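Local coordinates for protein phosphoribosylamine--glycine ligase (Thermotoga maritima, PDB 1VKZ) that catalyses the ATP-dependent joining of glycine to 5-phospho-beta-D-ribosylamine, giving N(1)-(5-phospho-beta-D-ribosyl)glycinamide, ADP and phosphate in de novo purine biosynthesis, at residues G25-I30 / V74-E79; M114-I119 / E260-A265; E135-K138 / P143-I146; I167-K172 / G176-G181; G360-D365 / V369-R374. One frame throughout, in Å; residues are numbered along the deposited sequence.

Contact 1: G25-I30 / V74-E79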
# COMPACT_ATOMS: atom_id res chain seq x y z
N GLY A 25 -3.82 -9.97 0.44
CA GLY A 25 -4.21 -10.13 -0.96
C GLY A 25 -3.19 -9.59 -1.93
O GLY A 25 -3.09 -10.09 -3.04
N ARG A 26 -2.42 -8.58 -1.51
CA ARG A 26 -1.28 -8.05 -2.28
C ARG A 26 -0.29 -9.16 -2.53
O ARG A 26 0.13 -9.40 -3.66
CB ARG A 26 -0.63 -6.94 -1.48
CG ARG A 26 0.65 -6.34 -1.98
CD ARG A 26 1.11 -5.15 -1.14
NE ARG A 26 1.19 -5.47 0.29
CZ ARG A 26 1.04 -4.61 1.32
NH1 ARG A 26 0.80 -3.32 1.13
NH2 ARG A 26 1.14 -5.06 2.56
N GLU A 27 0.03 -9.88 -1.47
CA GLU A 27 1.00 -10.94 -1.50
C GLU A 27 0.49 -12.06 -2.39
O GLU A 27 1.22 -12.59 -3.23
CB GLU A 27 1.26 -11.42 -0.09
CG GLU A 27 2.11 -10.47 0.75
CD GLU A 27 1.39 -9.22 1.27
OE1 GLU A 27 0.14 -9.20 1.47
OE2 GLU A 27 2.08 -8.25 1.54
N HIS A 28 -0.77 -12.42 -2.19
CA HIS A 28 -1.39 -13.46 -2.98
C HIS A 28 -1.50 -13.02 -4.43
O HIS A 28 -1.21 -13.79 -5.32
CB HIS A 28 -2.74 -13.85 -2.37
CG HIS A 28 -3.40 -15.02 -3.05
ND1 HIS A 28 -4.75 -15.28 -2.94
CD2 HIS A 28 -2.89 -15.98 -3.86
CE1 HIS A 28 -5.04 -16.35 -3.65
NE2 HIS A 28 -3.94 -16.79 -4.24
N ALA A 29 -1.88 -11.78 -4.67
CA ALA A 29 -1.89 -11.27 -6.03
C ALA A 29 -0.50 -11.36 -6.69
O ALA A 29 -0.35 -11.87 -7.81
CB ALA A 29 -2.41 -9.87 -6.05
N ILE A 30 0.52 -10.88 -6.00
CA ILE A 30 1.88 -10.95 -6.52
C ILE A 30 2.31 -12.41 -6.80
O ILE A 30 2.78 -12.73 -7.88
CB ILE A 30 2.84 -10.25 -5.60
CG1 ILE A 30 2.55 -8.74 -5.61
CG2 ILE A 30 4.24 -10.47 -6.07
CD1 ILE A 30 3.25 -7.97 -4.53
N VAL A 74 10.41 -11.04 -2.56
CA VAL A 74 9.57 -9.84 -2.66
C VAL A 74 8.96 -9.52 -1.30
O VAL A 74 8.10 -10.23 -0.82
CB VAL A 74 8.48 -9.93 -3.73
CG1 VAL A 74 7.57 -8.74 -3.63
CG2 VAL A 74 9.07 -10.02 -5.15
N ILE A 75 9.42 -8.45 -0.69
CA ILE A 75 8.81 -8.01 0.54
C ILE A 75 7.71 -6.95 0.27
O ILE A 75 7.91 -6.04 -0.54
CB ILE A 75 9.86 -7.48 1.43
CG1 ILE A 75 9.25 -6.50 2.41
CG2 ILE A 75 10.99 -6.82 0.64
CD1 ILE A 75 8.23 -7.13 3.31
N PRO A 76 6.52 -7.11 0.85
CA PRO A 76 5.60 -5.98 1.15
C PRO A 76 5.21 -5.76 2.63
O PRO A 76 4.36 -6.51 3.16
CB PRO A 76 4.36 -6.37 0.36
CG PRO A 76 4.63 -7.93 0.07
CD PRO A 76 5.81 -8.38 0.97
N GLY A 77 5.79 -4.75 3.29
CA GLY A 77 5.43 -4.44 4.66
C GLY A 77 6.40 -3.53 5.37
O GLY A 77 6.92 -2.58 4.78
N SER A 78 6.57 -3.80 6.68
CA SER A 78 7.59 -3.21 7.53
C SER A 78 8.72 -4.22 7.82
O SER A 78 9.67 -3.91 8.57
CB SER A 78 6.96 -2.80 8.87
OG SER A 78 6.63 -3.94 9.67
N GLU A 79 8.60 -5.42 7.27
CA GLU A 79 9.78 -6.27 7.13
C GLU A 79 10.96 -5.36 6.77
O GLU A 79 12.02 -5.43 7.39
CB GLU A 79 9.53 -7.38 6.10
CG GLU A 79 9.20 -8.74 6.74
CD GLU A 79 7.93 -9.43 6.21
OE1 GLU A 79 7.36 -8.99 5.18
OE2 GLU A 79 7.48 -10.43 6.83
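Pro76 CB approaches the Arg26 guanidinium obliquely, 3.3 Å from Arg26 NE, while Glu27 CD lies at the edge of the guanidinium, in its plane. Arg26 and Glu27, neighbours on the helix, form a salt bridge: NE of Arg26 reaches OE2 of Glu27 at 3.2 Å in a nearly straight bond (163°), which meets that oxygen from above the carboxylate plane. A weaker bond from NH2 ends on the same oxygen. The proline ring rests on this pair. Pro76 CG lies 3.0 Å from Glu27 OE2 and 3.6 Å from Glu27 CG, so the ring borders both the charged end and the aliphatic part of the glutamate. Arg26 CG stands anti to the backbone N (chi1 173°), and the bend at chi3 turns the guanidinium back beside Glu27. One turn further on, Ile30 CG2 meets Val74 CG1 at 4.5 Å, a loose apolar touch. Helix 25-36 follows the first strand of the parallel sheet in the Rossmann-like N domain, and segment 74-79 leaves the edge strand 73-74. Arg26 NH1 also bonds to Leu290 O, and Glu27 OE1 to Gly24 N. The Arg26 side chain is about 7 Å from that of Asn287, a predicted magnesium ligand. No hydrogen bond joins the two segments, so the ion pair, fixed within the helix and by these outside partners, probably offers the proline a preformed surface for van der Waals packing.

Contact 2: M114-I119 / E260-A265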
# COMPACT_ATOMS: atom_id res chain seq x y z
N MSE A 114 12.84 15.72 1.19
CA MSE A 114 12.18 16.43 0.11
C MSE A 114 12.57 17.95 0.01
O MSE A 114 12.73 18.51 -1.08
CB MSE A 114 10.69 16.26 0.29
CG MSE A 114 10.22 14.86 0.12
SE MSE A 114 8.27 14.78 0.19
CE MSE A 114 7.88 14.19 2.05
N LYS A 115 12.68 18.61 1.16
CA LYS A 115 13.13 20.00 1.18
C LYS A 115 14.53 20.06 0.54
O LYS A 115 14.77 20.86 -0.34
CB LYS A 115 13.16 20.54 2.60
CG LYS A 115 13.13 22.09 2.70
CD LYS A 115 13.81 22.61 3.98
CE LYS A 115 13.06 22.22 5.25
NZ LYS A 115 13.86 22.41 6.53
N LYS A 116 15.42 19.17 0.97
CA LYS A 116 16.79 19.07 0.45
C LYS A 116 16.84 18.87 -1.08
O LYS A 116 17.50 19.60 -1.80
CB LYS A 116 17.50 17.90 1.13
CG LYS A 116 18.99 18.11 1.38
CD LYS A 116 19.61 16.84 1.93
CE LYS A 116 21.11 16.98 2.03
NZ LYS A 116 21.78 15.66 2.05
N TYR A 117 16.12 17.88 -1.57
CA TYR A 117 16.21 17.57 -2.97
C TYR A 117 15.14 18.26 -3.86
O TYR A 117 14.94 17.89 -5.01
CB TYR A 117 16.25 16.03 -3.09
CG TYR A 117 17.51 15.47 -2.49
CD1 TYR A 117 18.74 15.64 -3.13
CD2 TYR A 117 17.51 14.82 -1.26
CE1 TYR A 117 19.93 15.15 -2.59
CE2 TYR A 117 18.71 14.32 -0.70
CZ TYR A 117 19.91 14.50 -1.38
OH TYR A 117 21.10 14.03 -0.87
N GLY A 118 14.49 19.29 -3.33
CA GLY A 118 13.53 20.11 -4.11
C GLY A 118 12.31 19.37 -4.60
O GLY A 118 11.88 19.57 -5.73
N ILE A 119 11.76 18.50 -3.75
CA ILE A 119 10.62 17.67 -4.08
C ILE A 119 9.36 18.35 -3.52
O ILE A 119 9.26 18.67 -2.33
CB ILE A 119 10.81 16.27 -3.49
CG1 ILE A 119 11.99 15.54 -4.17
CG2 ILE A 119 9.55 15.43 -3.64
CD1 ILE A 119 12.66 14.57 -3.27
N GLU A 260 20.23 8.42 -4.42
CA GLU A 260 21.57 8.19 -4.92
C GLU A 260 22.53 9.18 -4.29
O GLU A 260 23.58 8.80 -3.83
CB GLU A 260 21.65 8.30 -6.43
CG GLU A 260 21.51 6.97 -7.18
CD GLU A 260 21.99 7.08 -8.64
OE1 GLU A 260 22.51 8.16 -9.08
OE2 GLU A 260 21.86 6.05 -9.36
N LYS A 261 22.15 10.46 -4.25
CA LYS A 261 22.98 11.43 -3.59
C LYS A 261 23.19 11.17 -2.07
O LYS A 261 24.22 11.56 -1.52
CB LYS A 261 22.47 12.85 -3.85
CG LYS A 261 23.48 13.92 -3.41
CD LYS A 261 23.79 14.89 -4.51
CE LYS A 261 24.87 15.84 -4.10
NZ LYS A 261 24.49 16.67 -2.93
N GLU A 262 22.24 10.50 -1.41
CA GLU A 262 22.50 10.03 -0.02
C GLU A 262 23.45 8.82 0.05
O GLU A 262 23.88 8.44 1.14
CB GLU A 262 21.19 9.74 0.75
CG GLU A 262 20.39 10.98 1.15
CD GLU A 262 21.22 12.05 1.84
OE1 GLU A 262 22.21 11.69 2.52
OE2 GLU A 262 20.91 13.26 1.69
N GLY A 263 23.78 8.21 -1.08
CA GLY A 263 24.80 7.17 -1.16
C GLY A 263 24.25 5.78 -1.36
O GLY A 263 24.99 4.80 -1.35
N TYR A 264 22.94 5.70 -1.54
CA TYR A 264 22.20 4.45 -1.57
C TYR A 264 21.57 4.29 -2.92
O TYR A 264 21.54 5.24 -3.69
CB TYR A 264 21.15 4.50 -0.46
CG TYR A 264 21.83 4.70 0.87
CD1 TYR A 264 22.48 3.65 1.48
CD2 TYR A 264 21.87 5.94 1.48
CE1 TYR A 264 23.13 3.80 2.68
CE2 TYR A 264 22.52 6.11 2.70
CZ TYR A 264 23.16 5.03 3.29
OH TYR A 264 23.84 5.13 4.49
N ALA A 265 21.08 3.08 -3.22
CA ALA A 265 20.37 2.81 -4.46
C ALA A 265 19.05 2.17 -4.14
O ALA A 265 18.99 1.21 -3.41
CB ALA A 265 21.17 1.89 -5.37
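Glu262 OE2 is gripped by two donors from the other segment: Lys116 NZ at 2.6 Å, in a salt bridge, and Tyr117 OH at 2.7 Å. The two bonds reach the oxygen differently. The ammonium is met by the syn lone pair of OE2, on the side of the other carboxylate oxygen, whereas the phenol hydroxyl comes from above the carboxylate plane, 56° out of it. Glu262 OE2 in turn lies at the edge of the tyrosine ring, in its plane, and the ring and carboxylate planes stand 76° apart. Lys116 approaches with its chain extended beyond CG, from the opposite direction to the glutamate. Glu262 has CG anti to the carbonyl carbon (chi1 -72°) and a bend at chi2, which together swing its carboxylate across to the two donors. Beside this polar cluster Lys261 lends its aliphatic part to the tyrosine: CB lies 3.7 Å from Tyr117 CE1, and CG 3.5 Å from Tyr117 OH, the two side chains crossing at a slant.

Each segment spans the C-terminal end of a helix and the loop after it, within the ATP-grasp domain. Helix 107-116 closes in a Schellman motif with Gly118 at positive phi, and Gly263 plays the like part after helix 242-261. Tyr117 also meets the ring of Phe113, on the helix that precedes it. The contact lies at the surface, away from the predicted ATP and magnesium sites. Two donors on one oxygen would probably stabilise its negative charge and favour the ionised carboxylate, so that a single side chain ties the ends of two helices together.

Contact 3: E135-K138 / P143-I146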
# COMPACT_ATOMS: atom_id res chain seq x y z
N GLU A 135 3.31 25.99 20.06
CA GLU A 135 3.99 27.10 19.40
C GLU A 135 3.84 26.97 17.89
O GLU A 135 3.30 27.86 17.24
CB GLU A 135 5.48 27.13 19.79
CG GLU A 135 6.33 28.21 19.10
CD GLU A 135 7.21 27.69 17.95
OE1 GLU A 135 8.33 27.19 18.22
OE2 GLU A 135 6.78 27.79 16.77
N LYS A 136 4.30 25.84 17.35
CA LYS A 136 4.40 25.67 15.91
C LYS A 136 3.04 25.52 15.21
O LYS A 136 2.94 25.72 13.99
CB LYS A 136 5.33 24.49 15.57
CG LYS A 136 6.77 24.71 16.09
CD LYS A 136 7.65 23.50 15.90
CE LYS A 136 8.97 23.63 16.68
NZ LYS A 136 10.08 24.09 15.82
N ILE A 137 1.98 25.19 15.95
CA ILE A 137 0.67 25.05 15.32
C ILE A 137 0.13 26.41 14.86
O ILE A 137 -0.64 26.49 13.89
CB ILE A 137 -0.33 24.28 16.24
CG1 ILE A 137 -1.36 23.52 15.39
CG2 ILE A 137 -1.00 25.22 17.26
CD1 ILE A 137 -0.73 22.48 14.47
N LYS A 138 0.57 27.48 15.52
CA LYS A 138 0.12 28.84 15.21
C LYS A 138 0.52 29.31 13.81
O LYS A 138 -0.09 30.25 13.28
CB LYS A 138 0.62 29.85 16.27
CG LYS A 138 -0.14 29.77 17.60
CD LYS A 138 0.46 30.70 18.67
CE LYS A 138 1.58 30.02 19.44
NZ LYS A 138 2.18 30.87 20.50
N PRO A 143 -7.76 23.85 8.89
CA PRO A 143 -7.71 22.41 8.58
C PRO A 143 -6.28 21.87 8.86
O PRO A 143 -5.40 22.00 8.02
CB PRO A 143 -8.16 22.34 7.12
CG PRO A 143 -7.81 23.65 6.56
CD PRO A 143 -7.87 24.66 7.67
N TYR A 144 -6.06 21.36 10.07
CA TYR A 144 -4.71 21.01 10.53
C TYR A 144 -4.39 19.58 10.22
O TYR A 144 -5.26 18.73 10.31
CB TYR A 144 -4.54 21.23 12.05
CG TYR A 144 -4.74 22.66 12.51
CD1 TYR A 144 -3.78 23.63 12.26
CD2 TYR A 144 -5.88 23.04 13.20
CE1 TYR A 144 -3.95 24.91 12.68
CE2 TYR A 144 -6.07 24.33 13.61
CZ TYR A 144 -5.09 25.26 13.35
OH TYR A 144 -5.26 26.56 13.76
N VAL A 145 -3.14 19.32 9.84
CA VAL A 145 -2.68 17.98 9.58
C VAL A 145 -1.48 17.69 10.44
O VAL A 145 -0.46 18.37 10.36
CB VAL A 145 -2.29 17.78 8.12
CG1 VAL A 145 -2.03 16.29 7.85
CG2 VAL A 145 -3.36 18.34 7.22
N ILE A 146 -1.62 16.69 11.30
CA ILE A 146 -0.55 16.23 12.17
C ILE A 146 -0.24 14.82 11.74
O ILE A 146 -1.15 14.04 11.50
CB ILE A 146 -1.04 16.22 13.64
CG1 ILE A 146 -1.34 17.64 14.13
CG2 ILE A 146 -0.06 15.53 14.54
CD1 ILE A 146 -0.11 18.55 14.31
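This is a small, mainly apolar contact in which the end of helix 130-137 packs against the start of strand 144-148, which follows after a short loop. Ile137 carries the helix side. Its CD1 reaches Tyr144 CD1 at 3.9 Å and Ile146 CD1 at 4.0 Å, and CG1 lies 4.0 Å from both CD1 and CE1 of the tyrosine. Ile137 thereby lies between two side chains that are next but one along the strand, crossing each of them at about a right angle. With CG1 anti to the backbone N (chi1 -150°), its longer branch extends toward the strand. The intervening Val145 points away from the helix, as strand alternation requires, and meets Val157, Ile159 and Phe191. Strand 144-148 is an inner strand of the four-stranded antiparallel sheet in the ATP-grasp region, flanked by 186-190 and 157-160, so the contact seats a helix on that sheet's face. Ile188 of strand 186-190 also touches Ile137 and Ile146, and helix 163-175 adds Thr166 beside Tyr144 and Ile146. All lie in the 62-residue range predicted to form the ATP site, which need not make each a ligand. The carbonyl O of Ile137 comes 3.9 Å from Tyr144 CE1, obliquely to the ring.

Contact 4: I167-K172 / G176-G181; sequences IEKGSK and GELIKG
Lys172 and Glu177 cross at about a right angle, touching through their aliphatic roots, with Lys172 CB 4.1 Å from Glu177 CB. Leu178 approaches the same helix turn from the next residue of the loop: its CB lies 3.9 Å from Lys172 CB, and its CD2 comes within 3.4 Å of the carbonyl oxygen of Lys169. Having CG anti to the backbone N (chi1 -169°) brings Leu178 CD2 to Lys169 O. The charged ends part company. Lys172 bends at chi4, and NZ makes a weak bond to Glu168 O, leaving Glu177 OE1 6.2 Å from that nitrogen. Lys169 NZ instead pairs with Glu165 on its own helix. Lys172 O accepts two bent backbone bonds, one from Leu178 N at 2.9 Å, the donor standing well above the carbonyl plane, and a weak one from Glu177 N at 2.7 Å. Leu178 also rests on Leu173 and on Leu158 of strand 157-160. This is a helix C-terminus in the ATP-grasp region, within the range predicted to bind ATP: helix 163-175 ends where Gly176 turns to positive phi, and the following loop folds back over the last turns to bond a carbonyl there before leading to strand 186-190.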
# COMPACT_ATOMS: atom_id res chain seq x y z
N ILE A 167 -4.25 20.14 19.21
CA ILE A 167 -3.26 20.20 20.25
C ILE A 167 -3.48 19.03 21.20
O ILE A 167 -2.53 18.36 21.58
CB ILE A 167 -3.35 21.55 20.98
CG1 ILE A 167 -2.89 22.67 20.06
CG2 ILE A 167 -2.50 21.55 22.25
CD1 ILE A 167 -3.39 24.06 20.51
N GLU A 168 -4.73 18.76 21.57
CA GLU A 168 -5.07 17.69 22.51
C GLU A 168 -4.65 16.31 22.01
O GLU A 168 -3.97 15.58 22.72
CB GLU A 168 -6.56 17.70 22.85
N LYS A 169 -5.04 15.97 20.78
CA LYS A 169 -4.72 14.67 20.20
C LYS A 169 -3.27 14.59 19.73
O LYS A 169 -2.60 13.56 19.89
CB LYS A 169 -5.65 14.35 19.02
CG LYS A 169 -7.06 14.00 19.44
CD LYS A 169 -8.00 13.73 18.27
CE LYS A 169 -9.47 13.73 18.77
NZ LYS A 169 -10.48 13.88 17.68
N GLY A 170 -2.80 15.68 19.13
CA GLY A 170 -1.43 15.71 18.63
C GLY A 170 -0.40 15.63 19.73
O GLY A 170 0.69 15.06 19.54
N SER A 171 -0.72 16.22 20.88
CA SER A 171 0.15 16.15 22.04
C SER A 171 0.25 14.71 22.53
O SER A 171 1.33 14.24 22.85
CB SER A 171 -0.44 17.01 23.17
OG SER A 171 -0.73 18.31 22.72
N LYS A 172 -0.91 14.07 22.63
CA LYS A 172 -1.04 12.67 23.03
C LYS A 172 -0.36 11.79 22.04
O LYS A 172 0.21 10.78 22.42
CB LYS A 172 -2.50 12.22 23.10
CG LYS A 172 -3.25 12.64 24.34
CD LYS A 172 -4.69 12.17 24.28
CE LYS A 172 -5.53 12.77 25.42
NZ LYS A 172 -5.71 14.24 25.25
N GLY A 176 2.83 9.33 23.08
CA GLY A 176 2.48 7.92 23.03
C GLY A 176 1.17 7.57 23.70
O GLY A 176 0.86 6.39 23.87
N GLU A 177 0.39 8.58 24.06
CA GLU A 177 -0.94 8.37 24.62
C GLU A 177 -2.07 8.34 23.59
O GLU A 177 -3.19 7.98 23.92
CB GLU A 177 -1.20 9.40 25.74
CG GLU A 177 -0.14 9.30 26.83
CD GLU A 177 -0.52 9.98 28.13
OE1 GLU A 177 -1.19 11.04 28.08
OE2 GLU A 177 -0.12 9.46 29.19
N LEU A 178 -1.81 8.69 22.34
CA LEU A 178 -2.86 8.60 21.32
C LEU A 178 -2.98 7.20 20.77
O LEU A 178 -3.98 6.53 21.03
CB LEU A 178 -2.68 9.61 20.17
CG LEU A 178 -3.89 9.73 19.24
CD1 LEU A 178 -5.17 10.10 20.00
CD2 LEU A 178 -3.62 10.75 18.19
N ILE A 179 -1.96 6.76 20.04
CA ILE A 179 -1.93 5.43 19.43
C ILE A 179 -0.87 4.58 20.13
O ILE A 179 0.31 4.89 20.04
CB ILE A 179 -1.59 5.53 17.94
CG1 ILE A 179 -2.55 6.48 17.23
CG2 ILE A 179 -1.62 4.14 17.28
CD1 ILE A 179 -1.97 7.06 15.93
N LYS A 180 -1.31 3.53 20.82
CA LYS A 180 -0.40 2.60 21.52
C LYS A 180 0.75 2.16 20.59
O LYS A 180 0.50 1.68 19.47
CB LYS A 180 -1.18 1.37 22.00
CG LYS A 180 -0.42 0.48 22.97
CD LYS A 180 -0.38 1.11 24.35
CE LYS A 180 0.33 0.22 25.35
NZ LYS A 180 0.17 0.75 26.73
N GLY A 181 1.99 2.35 21.06
CA GLY A 181 3.18 2.03 20.26
C GLY A 181 3.57 3.07 19.22
O GLY A 181 4.31 2.78 18.27

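Contact 5: G360-D365 / V369-R374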
# COMPACT_ATOMS: atom_id res chain seq x y z
N GLY A 360 -7.25 -12.28 4.97
CA GLY A 360 -7.57 -12.77 6.31
C GLY A 360 -8.41 -14.04 6.30
O GLY A 360 -9.56 -14.04 6.76
N VAL A 361 -7.84 -15.13 5.79
CA VAL A 361 -8.51 -16.44 5.84
C VAL A 361 -7.61 -17.47 6.45
O VAL A 361 -6.40 -17.42 6.23
CB VAL A 361 -8.91 -16.96 4.45
CG1 VAL A 361 -9.92 -15.99 3.80
CG2 VAL A 361 -7.66 -17.20 3.56
N ALA A 362 -8.20 -18.38 7.22
CA ALA A 362 -7.47 -19.51 7.83
C ALA A 362 -8.21 -20.81 7.61
O ALA A 362 -9.35 -20.83 7.20
CB ALA A 362 -7.25 -19.28 9.27
N GLU A 363 -7.52 -21.92 7.87
CA GLU A 363 -8.12 -23.24 7.85
C GLU A 363 -8.38 -23.64 9.29
O GLU A 363 -7.51 -23.46 10.14
CB GLU A 363 -7.19 -24.29 7.21
CG GLU A 363 -6.53 -23.86 5.90
CD GLU A 363 -5.76 -24.99 5.21
OE1 GLU A 363 -5.54 -26.05 5.84
OE2 GLU A 363 -5.36 -24.81 4.03
N LYS A 364 -9.58 -24.15 9.57
CA LYS A 364 -9.92 -24.62 10.90
C LYS A 364 -11.02 -25.66 10.77
O LYS A 364 -12.05 -25.38 10.16
CB LYS A 364 -10.39 -23.45 11.78
CG LYS A 364 -10.21 -23.66 13.27
CD LYS A 364 -11.25 -22.88 14.09
CE LYS A 364 -12.56 -23.67 14.28
NZ LYS A 364 -12.40 -24.81 15.21
N ASP A 365 -10.78 -26.84 11.34
CA ASP A 365 -11.74 -27.95 11.29
C ASP A 365 -12.13 -28.33 9.85
O ASP A 365 -13.32 -28.60 9.56
CB ASP A 365 -12.97 -27.62 12.15
CG ASP A 365 -12.65 -27.52 13.65
OD1 ASP A 365 -11.45 -27.43 14.00
OD2 ASP A 365 -13.52 -27.53 14.55
N VAL A 369 -12.20 -20.27 7.21
CA VAL A 369 -12.73 -19.36 8.23
C VAL A 369 -12.08 -17.97 8.14
O VAL A 369 -10.94 -17.85 7.67
CB VAL A 369 -12.55 -19.94 9.66
CG1 VAL A 369 -13.03 -21.40 9.72
CG2 VAL A 369 -11.13 -19.85 10.12
N THR A 370 -12.80 -16.92 8.55
CA THR A 370 -12.21 -15.57 8.52
C THR A 370 -11.13 -15.48 9.58
O THR A 370 -11.25 -16.10 10.62
CB THR A 370 -13.24 -14.44 8.77
OG1 THR A 370 -13.93 -14.66 10.00
CG2 THR A 370 -14.32 -14.41 7.71
N ASN A 371 -10.11 -14.67 9.31
CA ASN A 371 -8.96 -14.55 10.19
C ASN A 371 -8.18 -13.29 9.85
O ASN A 371 -7.01 -13.34 9.50
CB ASN A 371 -8.06 -15.80 10.06
CG ASN A 371 -6.98 -15.86 11.13
OD1 ASN A 371 -7.27 -15.96 12.32
ND2 ASN A 371 -5.72 -15.85 10.70
N GLY A 372 -8.85 -12.16 9.94
CA GLY A 372 -8.23 -10.87 9.65
C GLY A 372 -9.30 -9.89 9.27
O GLY A 372 -10.45 -10.27 8.97
N GLY A 373 -8.94 -8.61 9.27
CA GLY A 373 -9.91 -7.55 8.99
C GLY A 373 -10.51 -7.64 7.61
O GLY A 373 -11.72 -7.62 7.45
N ARG A 374 -9.63 -7.68 6.62
CA ARG A 374 -10.00 -7.86 5.24
C ARG A 374 -9.81 -9.33 4.91
O ARG A 374 -8.71 -9.90 5.07
CB ARG A 374 -9.15 -6.96 4.35
CG ARG A 374 -9.31 -5.50 4.77
CD ARG A 374 -8.75 -4.46 3.81
NE ARG A 374 -7.29 -4.40 3.82
CZ ARG A 374 -6.57 -3.68 2.97
NH1 ARG A 374 -7.16 -2.94 2.05
NH2 ARG A 374 -5.26 -3.71 3.04
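The contact is the antiparallel hairpin formed by strands 356-364 and 367-370 at the edge of the six-stranded sheet of the C domain. Ala362 and Val369 form its hydrogen-bonded pair. Ala362 N donates to Val369 O at 2.8 Å, in the carbonyl plane and nearly straight (171°), and Val369 N returns a bond to Ala362 O at 2.9 Å. Val361 and Thr370 are the neighbouring non-hydrogen-bonded pair, whose side chains diverge; Val361 CA lies 3.4 Å from Val369 O, a CA-H...O contact. On the face carrying Ala362 and Val369, Ala362 CB lies 4.0 Å from Val369 CG2 and 3.7 Å from Asn371 CB, while Lys364 CB rests on Val369 CG1. Asn371 has CG anti to the backbone N (chi1 -169°), which lets its amide end lie along the alanine methyl.

Strand 367-370 is one of the two outer strands of this sheet, and beyond it the chain turns through Gly372 and Gly373 to reach strand 374-382, on the other flank of strand 356-364. Gly360 bridges that turn: its O accepts from Asn371 N at 2.7 Å, the donor above the carbonyl plane, and its N gives to Arg374 O at 2.8 Å. Here Gly360 and Gly372 come within 3.9 Å, CA to CA. The Arg374 guanidinium turns away to Gly231 O and Asp292 O, and Thr370 OG1 bonds to Lys346 N.

How the contacts relate
Contacts 1 and 3 are buried, contacts 2 and 4 lie at the surface, and contact 5 is partly buried. Contact 1 belongs to the N domain and contact 5 to the C domain; their nearest atoms are about 6 Å apart, without touching. The other three share the ATP-grasp range, where contacts 3 and 4 are nested in the long loop closed by contact 2. Contacts 3 and 4 do touch, Ile137 CG2 lying 4.2 Å from Ile167 CD1, so helices 130-137 and 163-175 pack together. Chemistry varies with place: apolar packing in contact 3, a charged pair against proline in contact 1, a carboxylate linking two helix ends in contact 2, and backbone bonding in contacts 4 and 5.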